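Local coordinates for protein AxyAgu115A (Amphibacillus xylanus NBRC 15112, PDB 6NPS) that acts as a family GH115 alpha-glucuronidase, probably releasing glucuronic acid side groups from arabinoglucuronoxylan in concert with alpha-arabinofuranosidases, at residues L599-K604 with K737-I742; P664-S669 with K762-K767; A712-S717 with G730-K735. The protein carries 3 engineered substitutions. One frame throughout, in Å; residues are numbered along the deposited sequence.

Contact 1 (L599-K604 with K737-I742)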
ATOM      1  N   LEU A 599     -13.880   0.307   8.274  1.00 26.18           N
ATOM      2  CA  LEU A 599     -14.733  -0.506   9.152  1.00 26.77           C
ATOM      3  C   LEU A 599     -14.263  -0.379  10.598  1.00 31.45           C
ATOM      4  O   LEU A 599     -13.089  -0.593  10.893  1.00 29.07           O
ATOM      5  CB  LEU A 599     -14.675  -1.984   8.742  1.00 30.05           C
ATOM      6  CG  LEU A 599     -15.237  -2.321   7.366  1.00 27.55           C
ATOM      7  CD1 LEU A 599     -15.283  -3.812   7.248  1.00 32.06           C
ATOM      8  CD2 LEU A 599     -16.626  -1.708   7.144  1.00 31.16           C
ATOM      9  N   ILE A 600     -15.175  -0.060  11.504  1.00 29.67           N
ATOM     10  CA  ILE A 600     -14.810   0.128  12.912  1.00 33.16           C
ATOM     11  C   ILE A 600     -14.179  -1.127  13.497  1.00 34.47           C
ATOM     12  O   ILE A 600     -13.295  -1.040  14.359  1.00 35.66           O
ATOM     13  CB  ILE A 600     -16.035   0.535  13.759  1.00 37.74           C
ATOM     14  CG1 ILE A 600     -16.854   1.647  13.078  1.00 41.59           C
ATOM     15  CG2 ILE A 600     -15.614   0.953  15.155  1.00 32.20           C
ATOM     16  CD1 ILE A 600     -16.111   2.954  12.993  1.00 41.56           C
ATOM     17  N   GLU A 601     -14.574  -2.302  13.015  1.00 31.13           N
ATOM     18  CA  GLU A 601     -14.031  -3.562  13.522  1.00 32.69           C
ATOM     19  C   GLU A 601     -12.533  -3.696  13.291  1.00 35.49           C
ATOM     20  O   GLU A 601     -11.893  -4.529  13.949  1.00 29.98           O
ATOM     21  CB  GLU A 601     -14.751  -4.741  12.878  1.00 38.30           C
ATOM     22  CG  GLU A 601     -14.349  -5.008  11.438  1.00 53.24           C
ATOM     23  CD  GLU A 601     -15.209  -6.088  10.766  1.00 74.79           C
ATOM     24  OE1 GLU A 601     -16.440  -5.870  10.606  1.00 79.59           O
ATOM     25  OE2 GLU A 601     -14.646  -7.152  10.398  1.00 83.00           O
ATOM     26  N   ALA A 602     -11.943  -2.885  12.407  1.00 34.10           N
ATOM     27  CA  ALA A 602     -10.480  -2.851  12.313  1.00 29.25           C
ATOM     28  C   ALA A 602      -9.816  -2.595  13.659  1.00 31.28           C
ATOM     29  O   ALA A 602      -8.747  -3.140  13.949  1.00 32.64           O
ATOM     30  CB  ALA A 602     -10.050  -1.763  11.329  1.00 27.67           C
ATOM     31  N   ASN A 603     -10.407  -1.747  14.484  1.00 28.81           N
ATOM     32  CA  ASN A 603      -9.702  -1.285  15.673  1.00 30.03           C
ATOM     33  C   ASN A 603      -9.511  -2.419  16.677  1.00 34.13           C
ATOM     34  O   ASN A 603      -8.430  -2.573  17.271  1.00 33.89           O
ATOM     35  CB  ASN A 603     -10.446  -0.079  16.255  1.00 32.90           C
ATOM     36  CG  ASN A 603     -10.370   1.137  15.324  1.00 36.78           C
ATOM     37  OD1 ASN A 603      -9.605   1.135  14.356  1.00 29.92           O
ATOM     38  ND2 ASN A 603     -11.177   2.150  15.587  1.00 36.51           N
ATOM     39  N   LYS A 604     -10.518  -3.274  16.820  1.00 32.67           N
ATOM     40  CA  LYS A 604     -10.381  -4.447  17.672  1.00 37.11           C
ATOM     41  C   LYS A 604      -9.366  -5.440  17.116  1.00 31.68           C
ATOM     42  O   LYS A 604      -8.673  -6.110  17.884  1.00 32.31           O
ATOM     43  CB  LYS A 604     -11.744  -5.125  17.835  1.00 47.75           C
ATOM     44  CG  LYS A 604     -12.107  -5.338  19.292  1.00 64.87           C
ATOM     45  CD  LYS A 604     -12.446  -4.013  19.984  1.00 72.21           C
ATOM     46  CE  LYS A 604     -13.813  -3.490  19.542  1.00 80.56           C
ATOM     47  NZ  LYS A 604     -14.068  -2.045  19.868  1.00 85.12           N
ATOM     48  N   LYS A 737     -22.165  -3.165  19.009  1.00 62.38           N
ATOM     49  CA  LYS A 737     -22.337  -4.099  17.897  1.00 58.36           C
ATOM     50  C   LYS A 737     -21.823  -3.455  16.616  1.00 49.31           C
ATOM     51  O   LYS A 737     -22.415  -2.498  16.102  1.00 51.75           O
ATOM     52  CB  LYS A 737     -23.796  -4.534  17.743  1.00 66.85           C
ATOM     53  CG  LYS A 737     -23.915  -5.817  16.903  1.00 77.00           C
ATOM     54  CD  LYS A 737     -24.603  -6.964  17.648  1.00 83.58           C
ATOM     55  CE  LYS A 737     -24.933  -8.126  16.710  1.00 88.24           C
ATOM     56  NZ  LYS A 737     -23.732  -8.795  16.084  1.00 91.64           N
ATOM     57  N   LEU A 738     -20.729  -3.999  16.102  1.00 44.86           N
ATOM     58  CA  LEU A 738     -20.019  -3.457  14.953  1.00 47.71           C
ATOM     59  C   LEU A 738     -20.352  -4.164  13.647  1.00 49.46           C
ATOM     60  O   LEU A 738     -20.229  -3.559  12.577  1.00 48.74           O
ATOM     61  CB  LEU A 738     -18.504  -3.556  15.170  1.00 45.01           C
ATOM     62  CG  LEU A 738     -17.925  -3.033  16.485  1.00 46.53           C
ATOM     63  CD1 LEU A 738     -16.360  -2.888  16.410  1.00 41.28           C
ATOM     64  CD2 LEU A 738     -18.574  -1.709  16.773  1.00 46.51           C
ATOM     65  N   SER A 739     -20.722  -5.444  13.700  1.00 41.28           N
ATOM     66  CA  SER A 739     -21.042  -6.175  12.487  1.00 40.15           C
ATOM     67  C   SER A 739     -22.046  -7.260  12.827  1.00 41.12           C
ATOM     68  O   SER A 739     -22.263  -7.585  13.994  1.00 38.64           O
ATOM     69  CB  SER A 739     -19.784  -6.774  11.815  1.00 46.32           C
ATOM     70  OG  SER A 739     -19.081  -7.658  12.655  1.00 51.94           O
ATOM     71  N   GLU A 740     -22.683  -7.788  11.788  1.00 38.13           N
ATOM     72  CA  GLU A 740     -23.611  -8.905  11.913  1.00 40.24           C
ATOM     73  C   GLU A 740     -23.423  -9.830  10.715  1.00 39.93           C
ATOM     74  O   GLU A 740     -23.319  -9.365   9.575  1.00 38.61           O
ATOM     75  CB  GLU A 740     -25.046  -8.386  11.995  1.00 45.17           C
ATOM     76  CG  GLU A 740     -26.118  -9.471  12.017  1.00 65.94           C
ATOM     77  CD  GLU A 740     -26.299 -10.109  13.388  1.00 80.56           C
ATOM     78  OE1 GLU A 740     -25.556  -9.735  14.316  1.00 85.40           O
ATOM     79  OE2 GLU A 740     -27.186 -10.983  13.536  1.00 86.71           O
ATOM     80  N   THR A 741     -23.339 -11.133  10.958  1.00 37.32           N
ATOM     81  CA  THR A 741     -23.250 -12.112   9.882  1.00 38.01           C
ATOM     82  C   THR A 741     -24.635 -12.682   9.599  1.00 39.99           C
ATOM     83  O   THR A 741     -25.306 -13.165  10.516  1.00 41.37           O
ATOM     84  CB  THR A 741     -22.275 -13.220  10.261  1.00 42.53           C
ATOM     85  OG1 THR A 741     -20.953 -12.676  10.356  1.00 49.82           O
ATOM     86  CG2 THR A 741     -22.309 -14.349   9.223  1.00 43.44           C
ATOM     87  N   ILE A 742     -25.086 -12.590   8.352  1.00 38.46           N
ATOM     88  CA  ILE A 742     -26.412 -13.069   7.974  1.00 37.77           C
ATOM     89  C   ILE A 742     -26.223 -14.393   7.255  1.00 37.30           C
ATOM     90  O   ILE A 742     -25.460 -14.473   6.279  1.00 38.18           O
ATOM     91  CB  ILE A 742     -27.157 -12.053   7.083  1.00 36.61           C
ATOM     92  CG1 ILE A 742     -27.106 -10.620   7.676  1.00 36.22           C
ATOM     93  CG2 ILE A 742     -28.617 -12.546   6.776  1.00 33.96           C
ATOM     94  CD1 ILE A 742     -27.737 -10.443   9.042  1.00 38.96           C
TER
HETATM   95  O   HOH W   1     -17.233  -2.564  11.577  1.00 30.13           O
HETATM   96  O   HOH W   2     -17.217  -9.257  10.743  1.00 71.19           O
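The apolar part of this surface contact is gathered on one methyl group. Leu738 keeps its CG anti to the carbonyl carbon and beside the backbone N, and CD1 then runs on almost straight from CA (chi2 -166°), so that this branch reaches furthest toward 599-604. CD1 sits against the backbone, 3.8 Å from CA of Glu601. On one flank it meets CG2 of Ile600 at 4.1 Å, the two side chains crossing at about a right angle. The aliphatic part of Lys604, bent twice along its length, brings CE within 4.1 Å of the same CD1, again crossing the leucine at about a right angle.

What meets here is the N-terminal part of the long helix 601-629 and the entry to strand 739-746, a member of the antiparallel sheet of a two-sheet beta sandwich. The helix-strand junction is tied further by strand 700-706, since Ser706 bonds through its backbone to both Ile600 and Leu738.

Polar communication between the two segments goes through water. One water accepts from Glu601 N at 3.0 Å and donates weakly to Leu738 O at 3.3 Å. Glu601 has CG in the crowded position between the backbone N and the carbonyl carbon (chi1 75°) and is extended beyond it (chi2 -173°), which carries the carboxylate out alongside Ser739. There a second water links Ser739 OG, 3.1 Å away, to OE2 through a weak bond, while OE1 takes a weak bond from Ser705 OG.

The charged interaction lies wholly within 737-742. Lys737 reaches forward along its own segment, so that NZ forms a salt bridge with Glu740 OE1 at 2.7 Å, and the same NZ donates in plane to Ser739 O at 2.8 Å.

Contact 2 (P664-S669 with K762-K767)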
ATOM      1  N   PRO A 664     -24.641   7.358   8.979  1.00 40.10           N
ATOM      2  CA  PRO A 664     -24.858   5.966   9.446  1.00 42.57           C
ATOM      3  C   PRO A 664     -24.883   4.960   8.301  1.00 45.20           C
ATOM      4  O   PRO A 664     -25.915   4.377   7.907  1.00 51.97           O
ATOM      5  CB  PRO A 664     -26.206   6.067  10.175  1.00 40.58           C
ATOM      6  CG  PRO A 664     -26.909   7.139   9.491  1.00 44.42           C
ATOM      7  CD  PRO A 664     -25.858   8.172   9.115  1.00 40.54           C
ATOM      8  N   ARG A 665     -23.714   4.741   7.752  1.00 43.77           N
ATOM      9  CA  ARG A 665     -23.533   3.889   6.602  1.00 37.67           C
ATOM     10  C   ARG A 665     -23.196   2.478   7.061  1.00 36.89           C
ATOM     11  O   ARG A 665     -22.636   2.254   8.150  1.00 37.22           O
ATOM     12  CB  ARG A 665     -22.401   4.440   5.706  1.00 38.14           C
ATOM     13  CG  ARG A 665     -22.639   5.807   5.140  1.00 38.12           C
ATOM     14  CD  ARG A 665     -21.304   6.630   4.874  1.00 33.30           C
ATOM     15  NE  ARG A 665     -20.221   5.761   4.386  1.00 33.70           N
ATOM     16  CZ  ARG A 665     -18.983   6.185   4.140  1.00 34.74           C
ATOM     17  NH1 ARG A 665     -18.697   7.468   4.370  1.00 34.10           N
ATOM     18  NH2 ARG A 665     -18.031   5.313   3.713  1.00 34.05           N
ATOM     19  N   LEU A 666     -23.511   1.520   6.187  1.00 30.72           N
ATOM     20  CA  LEU A 666     -23.293   0.118   6.459  1.00 31.98           C
ATOM     21  C   LEU A 666     -22.682  -0.532   5.229  1.00 36.64           C
ATOM     22  O   LEU A 666     -23.181  -0.360   4.110  1.00 36.85           O
ATOM     23  CB  LEU A 666     -24.644  -0.576   6.796  1.00 33.34           C
ATOM     24  CG  LEU A 666     -25.262  -0.219   8.144  1.00 34.41           C
ATOM     25  CD1 LEU A 666     -26.636  -0.971   8.264  1.00 31.70           C
ATOM     26  CD2 LEU A 666     -24.329  -0.609   9.288  1.00 32.70           C
ATOM     27  N   LEU A 667     -21.648  -1.316   5.435  1.00 31.74           N
ATOM     28  CA  LEU A 667     -21.015  -2.024   4.342  1.00 30.63           C
ATOM     29  C   LEU A 667     -21.563  -3.444   4.301  1.00 32.84           C
ATOM     30  O   LEU A 667     -21.556  -4.139   5.318  1.00 33.98           O
ATOM     31  CB  LEU A 667     -19.493  -2.018   4.534  1.00 29.09           C
ATOM     32  CG  LEU A 667     -18.785  -2.756   3.402  1.00 30.83           C
ATOM     33  CD1 LEU A 667     -18.843  -1.857   2.148  1.00 29.68           C
ATOM     34  CD2 LEU A 667     -17.348  -3.077   3.790  1.00 34.27           C
ATOM     35  N   VAL A 668     -22.049  -3.870   3.137  1.00 31.05           N
ATOM     36  CA  VAL A 668     -22.467  -5.256   2.928  1.00 31.57           C
ATOM     37  C   VAL A 668     -21.368  -5.989   2.168  1.00 30.72           C
ATOM     38  O   VAL A 668     -20.944  -5.533   1.099  1.00 32.49           O
ATOM     39  CB  VAL A 668     -23.798  -5.317   2.150  1.00 34.69           C
ATOM     40  CG1 VAL A 668     -24.194  -6.774   1.846  1.00 32.25           C
ATOM     41  CG2 VAL A 668     -24.895  -4.579   2.899  1.00 35.96           C
ATOM     42  N   SER A 669     -20.922  -7.144   2.681  1.00 29.42           N
ATOM     43  CA  SER A 669     -19.861  -7.876   2.006  1.00 34.13           C
ATOM     44  C   SER A 669     -20.189  -9.359   1.939  1.00 31.86           C
ATOM     45  O   SER A 669     -20.814  -9.909   2.847  1.00 33.32           O
ATOM     46  CB  SER A 669     -18.506  -7.643   2.705  1.00 40.39           C
ATOM     47  OG  SER A 669     -18.527  -8.051   4.071  1.00 43.88           O
ATOM     48  N   LYS A 762     -31.571  -3.258   2.830  1.00 31.32           N
ATOM     49  CA  LYS A 762     -31.768  -1.820   2.894  1.00 41.39           C
ATOM     50  C   LYS A 762     -31.035  -1.264   4.104  1.00 44.37           C
ATOM     51  O   LYS A 762     -31.119  -1.822   5.209  1.00 40.42           O
ATOM     52  CB  LYS A 762     -33.255  -1.461   2.913  1.00 48.00           C
ATOM     53  CG  LYS A 762     -33.810  -1.544   1.505  1.00 60.64           C
ATOM     54  CD  LYS A 762     -35.152  -0.855   1.321  1.00 74.14           C
ATOM     55  CE  LYS A 762     -36.059  -1.067   2.515  1.00 81.14           C
ATOM     56  NZ  LYS A 762     -37.027  -2.191   2.322  1.00 86.27           N
ATOM     57  N   THR A 763     -30.262  -0.193   3.874  1.00 41.07           N
ATOM     58  CA  THR A 763     -29.469   0.459   4.905  1.00 41.23           C
ATOM     59  C   THR A 763     -29.882   1.926   4.969  1.00 43.44           C
ATOM     60  O   THR A 763     -30.641   2.387   4.107  1.00 44.77           O
ATOM     61  CB  THR A 763     -27.974   0.351   4.596  1.00 42.62           C
ATOM     62  OG1 THR A 763     -27.664   1.276   3.549  1.00 42.36           O
ATOM     63  CG2 THR A 763     -27.571  -1.088   4.184  1.00 43.74           C
ATOM     64  N   PRO A 764     -29.420   2.690   5.964  1.00 43.03           N
ATOM     65  CA  PRO A 764     -29.867   4.090   6.067  1.00 45.99           C
ATOM     66  C   PRO A 764     -29.528   4.937   4.860  1.00 44.85           C
ATOM     67  O   PRO A 764     -30.192   5.957   4.645  1.00 45.97           O
ATOM     68  CB  PRO A 764     -29.161   4.593   7.334  1.00 46.12           C
ATOM     69  CG  PRO A 764     -29.094   3.343   8.193  1.00 44.98           C
ATOM     70  CD  PRO A 764     -28.747   2.256   7.207  1.00 44.53           C
ATOM     71  N   VAL A 765     -28.578   4.528   4.020  1.00 42.06           N
ATOM     72  CA  VAL A 765     -28.147   5.371   2.915  1.00 46.27           C
ATOM     73  C   VAL A 765     -28.367   4.738   1.549  1.00 49.32           C
ATOM     74  O   VAL A 765     -28.099   5.389   0.531  1.00 47.22           O
ATOM     75  CB  VAL A 765     -26.675   5.780   3.094  1.00 48.38           C
ATOM     76  CG1 VAL A 765     -26.481   6.366   4.496  1.00 43.80           C
ATOM     77  CG2 VAL A 765     -25.774   4.574   2.897  1.00 48.76           C
ATOM     78  N   GLY A 766     -28.876   3.506   1.477  1.00 44.41           N
ATOM     79  CA  GLY A 766     -29.050   2.892   0.169  1.00 48.04           C
ATOM     80  C   GLY A 766     -29.565   1.468   0.223  1.00 47.85           C
ATOM     81  O   GLY A 766     -30.203   1.080   1.201  1.00 45.13           O
ATOM     82  N   LYS A 767     -29.254   0.672  -0.792  1.00 42.57           N
ATOM     83  CA  LYS A 767     -29.844  -0.652  -0.937  1.00 41.93           C
ATOM     84  C   LYS A 767     -28.864  -1.532  -1.691  1.00 33.78           C
ATOM     85  O   LYS A 767     -28.372  -1.123  -2.744  1.00 35.16           O
ATOM     86  CB  LYS A 767     -31.166  -0.549  -1.715  1.00 42.14           C
ATOM     87  CG  LYS A 767     -31.750  -1.882  -2.076  1.00 52.90           C
ATOM     88  CD  LYS A 767     -33.235  -1.766  -2.441  1.00 61.68           C
ATOM     89  CE  LYS A 767     -33.557  -0.447  -3.074  1.00 67.81           C
ATOM     90  NZ  LYS A 767     -34.742  -0.535  -3.974  1.00 74.44           N
TER
HETATM   91  O   HOH W   3     -25.064   1.557   3.166  1.00 37.66           O
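Leu666 begins its approach to the 762-767 turn at CB, which lies 4.0 Å from CG2 of Thr763; the two side chains slide past each other in opposite directions. CG is anti to the carbonyl carbon (chi1 -71°), and the next step is fully extended (chi2 178°), so CD1 is carried straight out from CA. This tip methyl fits into the corner between two residues: it is 4.1 Å from CB of Thr763 and 4.0 Å from CD of Pro764, the leucine and proline side chains crossing at about a right angle.

The corner belongs to a tight beta hairpin. Strands 754-763 and 766-775 are joined by the two residues Pro764 and Val765, whose backbone angles are those of a type I turn, and the pair closes through Thr763 N donating to Gly766 O at 3.0 Å. Thr763 OG1 also accepts weakly from the backbone N of Val765 and of Gly766. The hairpin lies in one sheet of the beta sandwich and Leu666 in the other, so the contact packs the turn end of a hairpin in one sheet against the beginning of strand 666-670 in the other.

A single water spans the two segments, donating to Leu666 O at 2.8 Å and accepting from Thr763 OG1 at 2.6 Å. At the Pro664 end the polar side is less well served: Pro664 O is 3.3 Å from Pro764 CB and is buried without a polar partner. Val765 CG1 rests on Arg665 CG at 3.9 Å, while the guanidinium leads away to a salt bridge with Glu678 and a hydrogen bond with Asn650 O of the second subunit.

Contact 3 (A712-S717 with G730-K735)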
ATOM      1  N   ALA A 712     -27.353   2.369  13.024  1.00 41.31           N
ATOM      2  CA  ALA A 712     -27.710   2.174  11.623  1.00 43.49           C
ATOM      3  C   ALA A 712     -28.573   0.927  11.526  1.00 42.48           C
ATOM      4  O   ALA A 712     -28.095  -0.160  11.850  1.00 38.48           O
ATOM      5  CB  ALA A 712     -26.449   1.999  10.771  1.00 33.88           C
ATOM      6  N   GLU A 713     -29.821   1.076  11.100  1.00 39.90           N
ATOM      7  CA  GLU A 713     -30.729  -0.061  10.956  1.00 44.15           C
ATOM      8  C   GLU A 713     -30.663  -0.650   9.554  1.00 42.71           C
ATOM      9  O   GLU A 713     -30.538   0.077   8.567  1.00 42.43           O
ATOM     10  CB  GLU A 713     -32.180   0.360  11.241  1.00 52.01           C
ATOM     11  CG  GLU A 713     -32.431   0.866  12.643  1.00 67.18           C
ATOM     12  CD  GLU A 713     -33.920   1.060  12.937  1.00 86.74           C
ATOM     13  OE1 GLU A 713     -34.726   0.174  12.564  1.00 91.66           O
ATOM     14  OE2 GLU A 713     -34.283   2.100  13.538  1.00 89.59           O
ATOM     15  N   TYR A 714     -30.755  -1.972   9.462  1.00 41.92           N
ATOM     16  CA  TYR A 714     -30.857  -2.629   8.171  1.00 40.48           C
ATOM     17  C   TYR A 714     -32.166  -3.422   8.103  1.00 44.78           C
ATOM     18  O   TYR A 714     -32.729  -3.802   9.136  1.00 41.16           O
ATOM     19  CB  TYR A 714     -29.625  -3.559   7.923  1.00 33.04           C
ATOM     20  CG  TYR A 714     -29.341  -4.559   9.021  1.00 37.57           C
ATOM     21  CD1 TYR A 714     -29.948  -5.809   9.019  1.00 43.04           C
ATOM     22  CD2 TYR A 714     -28.472  -4.250  10.069  1.00 40.71           C
ATOM     23  CE1 TYR A 714     -29.694  -6.742  10.024  1.00 45.58           C
ATOM     24  CE2 TYR A 714     -28.206  -5.172  11.074  1.00 43.52           C
ATOM     25  CZ  TYR A 714     -28.828  -6.412  11.047  1.00 48.74           C
ATOM     26  OH  TYR A 714     -28.588  -7.322  12.040  1.00 53.61           O
ATOM     27  N   HIS A 715     -32.645  -3.677   6.882  1.00 40.81           N
ATOM     28  CA  HIS A 715     -33.835  -4.503   6.648  1.00 39.24           C
ATOM     29  C   HIS A 715     -33.558  -5.445   5.480  1.00 42.20           C
ATOM     30  O   HIS A 715     -33.143  -5.012   4.396  1.00 46.28           O
ATOM     31  CB  HIS A 715     -35.077  -3.628   6.368  1.00 46.34           C
ATOM     32  CG  HIS A 715     -35.170  -2.419   7.258  1.00 61.64           C
ATOM     33  ND1 HIS A 715     -35.571  -2.489   8.579  1.00 66.22           N
ATOM     34  CD2 HIS A 715     -34.869  -1.115   7.027  1.00 66.28           C
ATOM     35  CE1 HIS A 715     -35.532  -1.280   9.116  1.00 67.00           C
ATOM     36  NE2 HIS A 715     -35.107  -0.428   8.196  1.00 68.49           N
ATOM     37  N   ILE A 716     -33.767  -6.734   5.697  1.00 38.88           N
ATOM     38  CA  ILE A 716     -33.433  -7.771   4.731  1.00 38.42           C
ATOM     39  C   ILE A 716     -34.705  -8.475   4.260  1.00 46.34           C
ATOM     40  O   ILE A 716     -35.524  -8.903   5.079  1.00 41.75           O
ATOM     41  CB  ILE A 716     -32.449  -8.772   5.362  1.00 39.18           C
ATOM     42  CG1 ILE A 716     -31.161  -8.037   5.734  1.00 36.91           C
ATOM     43  CG2 ILE A 716     -32.157  -9.920   4.414  1.00 41.37           C
ATOM     44  CD1 ILE A 716     -30.420  -8.652   6.919  1.00 42.25           C
ATOM     45  N   SER A 717     -34.866  -8.621   2.950  1.00 45.14           N
ATOM     46  CA  SER A 717     -35.968  -9.418   2.435  1.00 45.13           C
ATOM     47  C   SER A 717     -35.507 -10.167   1.199  1.00 45.55           C
ATOM     48  O   SER A 717     -34.488  -9.820   0.580  1.00 41.82           O
ATOM     49  CB  SER A 717     -37.193  -8.552   2.102  1.00 53.95           C
ATOM     50  OG  SER A 717     -36.857  -7.649   1.069  1.00 58.63           O
ATOM     51  N   GLY A 730     -32.487  -5.431  11.916  1.00 48.17           N
ATOM     52  CA  GLY A 730     -31.460  -5.321  12.934  1.00 45.55           C
ATOM     53  C   GLY A 730     -30.939  -3.903  12.988  1.00 43.46           C
ATOM     54  O   GLY A 730     -31.294  -3.047  12.174  1.00 43.06           O
ATOM     55  N   VAL A 731     -30.097  -3.658  13.972  1.00 44.23           N
ATOM     56  CA  VAL A 731     -29.473  -2.355  14.109  1.00 49.16           C
ATOM     57  C   VAL A 731     -28.041  -2.588  14.576  1.00 44.89           C
ATOM     58  O   VAL A 731     -27.766  -3.501  15.361  1.00 47.13           O
ATOM     59  CB  VAL A 731     -30.275  -1.428  15.045  1.00 54.25           C
ATOM     60  CG1 VAL A 731     -30.536  -2.099  16.367  1.00 59.96           C
ATOM     61  CG2 VAL A 731     -29.557  -0.099  15.242  1.00 55.88           C
ATOM     62  N   LEU A 732     -27.119  -1.832  14.011  1.00 41.76           N
ATOM     63  CA  LEU A 732     -25.743  -1.804  14.464  1.00 42.72           C
ATOM     64  C   LEU A 732     -25.453  -0.405  14.987  1.00 46.74           C
ATOM     65  O   LEU A 732     -26.108   0.562  14.601  1.00 50.04           O
ATOM     66  CB  LEU A 732     -24.797  -2.195  13.333  1.00 44.11           C
ATOM     67  CG  LEU A 732     -24.981  -3.586  12.710  1.00 46.75           C
ATOM     68  CD1 LEU A 732     -24.189  -3.650  11.431  1.00 51.75           C
ATOM     69  CD2 LEU A 732     -24.468  -4.665  13.640  1.00 40.26           C
ATOM     70  N   ASP A 733     -24.480  -0.283  15.887  1.00 46.30           N
ATOM     71  CA  ASP A 733     -24.235   1.024  16.481  1.00 54.96           C
ATOM     72  C   ASP A 733     -22.798   1.508  16.402  1.00 55.31           C
ATOM     73  O   ASP A 733     -22.528   2.629  16.836  1.00 61.10           O
ATOM     74  CB  ASP A 733     -24.666   1.041  17.948  1.00 61.59           C
ATOM     75  CG  ASP A 733     -24.108  -0.126  18.708  1.00 72.95           C
ATOM     76  OD1 ASP A 733     -22.871  -0.284  18.724  1.00 76.89           O
ATOM     77  OD2 ASP A 733     -24.902  -0.902  19.272  1.00 79.56           O
ATOM     78  N   GLY A 734     -21.868   0.720  15.888  1.00 53.43           N
ATOM     79  CA  GLY A 734     -20.510   1.228  15.869  1.00 57.20           C
ATOM     80  C   GLY A 734     -19.803   1.258  17.212  1.00 61.23           C
ATOM     81  O   GLY A 734     -18.591   1.510  17.249  1.00 59.47           O
ATOM     82  N   LYS A 735     -20.502   0.975  18.316  1.00 64.88           N
ATOM     83  CA  LYS A 735     -19.852   0.914  19.624  1.00 70.26           C
ATOM     84  C   LYS A 735     -19.932  -0.484  20.226  1.00 73.23           C
ATOM     85  O   LYS A 735     -18.893  -1.131  20.358  1.00 77.45           O
ATOM     86  CB  LYS A 735     -20.412   1.994  20.548  1.00 73.25           C
ATOM     87  CG  LYS A 735     -20.231   3.393  19.956  1.00 77.98           C
ATOM     88  CD  LYS A 735     -20.218   4.477  21.031  1.00 83.05           C
ATOM     89  CE  LYS A 735     -19.174   5.573  20.750  1.00 86.75           C
ATOM     90  NZ  LYS A 735     -17.757   5.201  21.090  1.00 86.66           N
TER
HETATM   91  O   HOH W   4     -34.248  -2.688  12.408  1.00 69.52           O
HETATM   92  O   HOH W   5     -27.713  -6.754  14.390  1.00 63.42           O
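Gly730 O is gripped three times. Tyr714 N donates to it at 3.0 Å from above the carbonyl plane, a water shared with Glu713 OE1 donates from 3.0 Å, and Glu713 CA adds a CA-H...O contact at 3.3 Å. The first of these belongs to an antiparallel ladder in which Tyr714 with Gly730 and Ala712 with Leu732 are hydrogen-bonded pairs, and Glu713 with Val731 is the non-hydrogen-bonded pair between them. The shortest rung runs from Ala712 N to Leu732 O, 2.7 Å and nearly along the C=O axis. Strand 729-732 is thereby fastened as an outermost strand of the mixed sheet of the sandwich, and the chain leaves it through an Asx turn in which Asp733 OD1 accepts from Lys735 N.

Tyr714 supplies the side-chain part. Its CG takes the crowded position between the backbone N and the carbonyl carbon (chi1 53°), which folds the ring across to the neighbouring strand. Gly730 CA lies over one face in a CH-pi contact, 3.8 Å from the centroid and 24° off the normal, the arrangement known as aromatic rescue of glycine. Leu732 CG approaches the ring edge, 3.9 Å from CE2, and the hydroxyl OH holds a water at 2.6 Å that bonds weakly to Val731 O. An alanine in place of Tyr714 removes the ring and hydroxyl, and would probably leave Gly730 without its CH-pi partner and disturb the packing of Leu732 and the water bridge to Val731 O. A CB at Gly730 would clash with the tyrosine hydroxyl, so ring and glycine are complementary: the missing side chain is what lets the aromatic face lie directly on the backbone.

The three contacts cluster at one beta sandwich, their centres about 39 to 49 Å from the centre of the chain. Contacts 2 and 3 have centres about 8 Å apart and share the mixed sheet, where strands 712-718 and 754-763 are neighbours; contact 1 lies about 11 Å from contact 3 and about 14 Å from contact 2. Along the chain, contact 3 is nested inside both of the others, whereas contacts 1 and 2 alternate. Contact 3 thus builds a sheet edge, contact 2 joins that sheet to the antiparallel one, and contact 1 ties the antiparallel sheet to helix 601-629, linking the sandwich to the helical part of the enzyme.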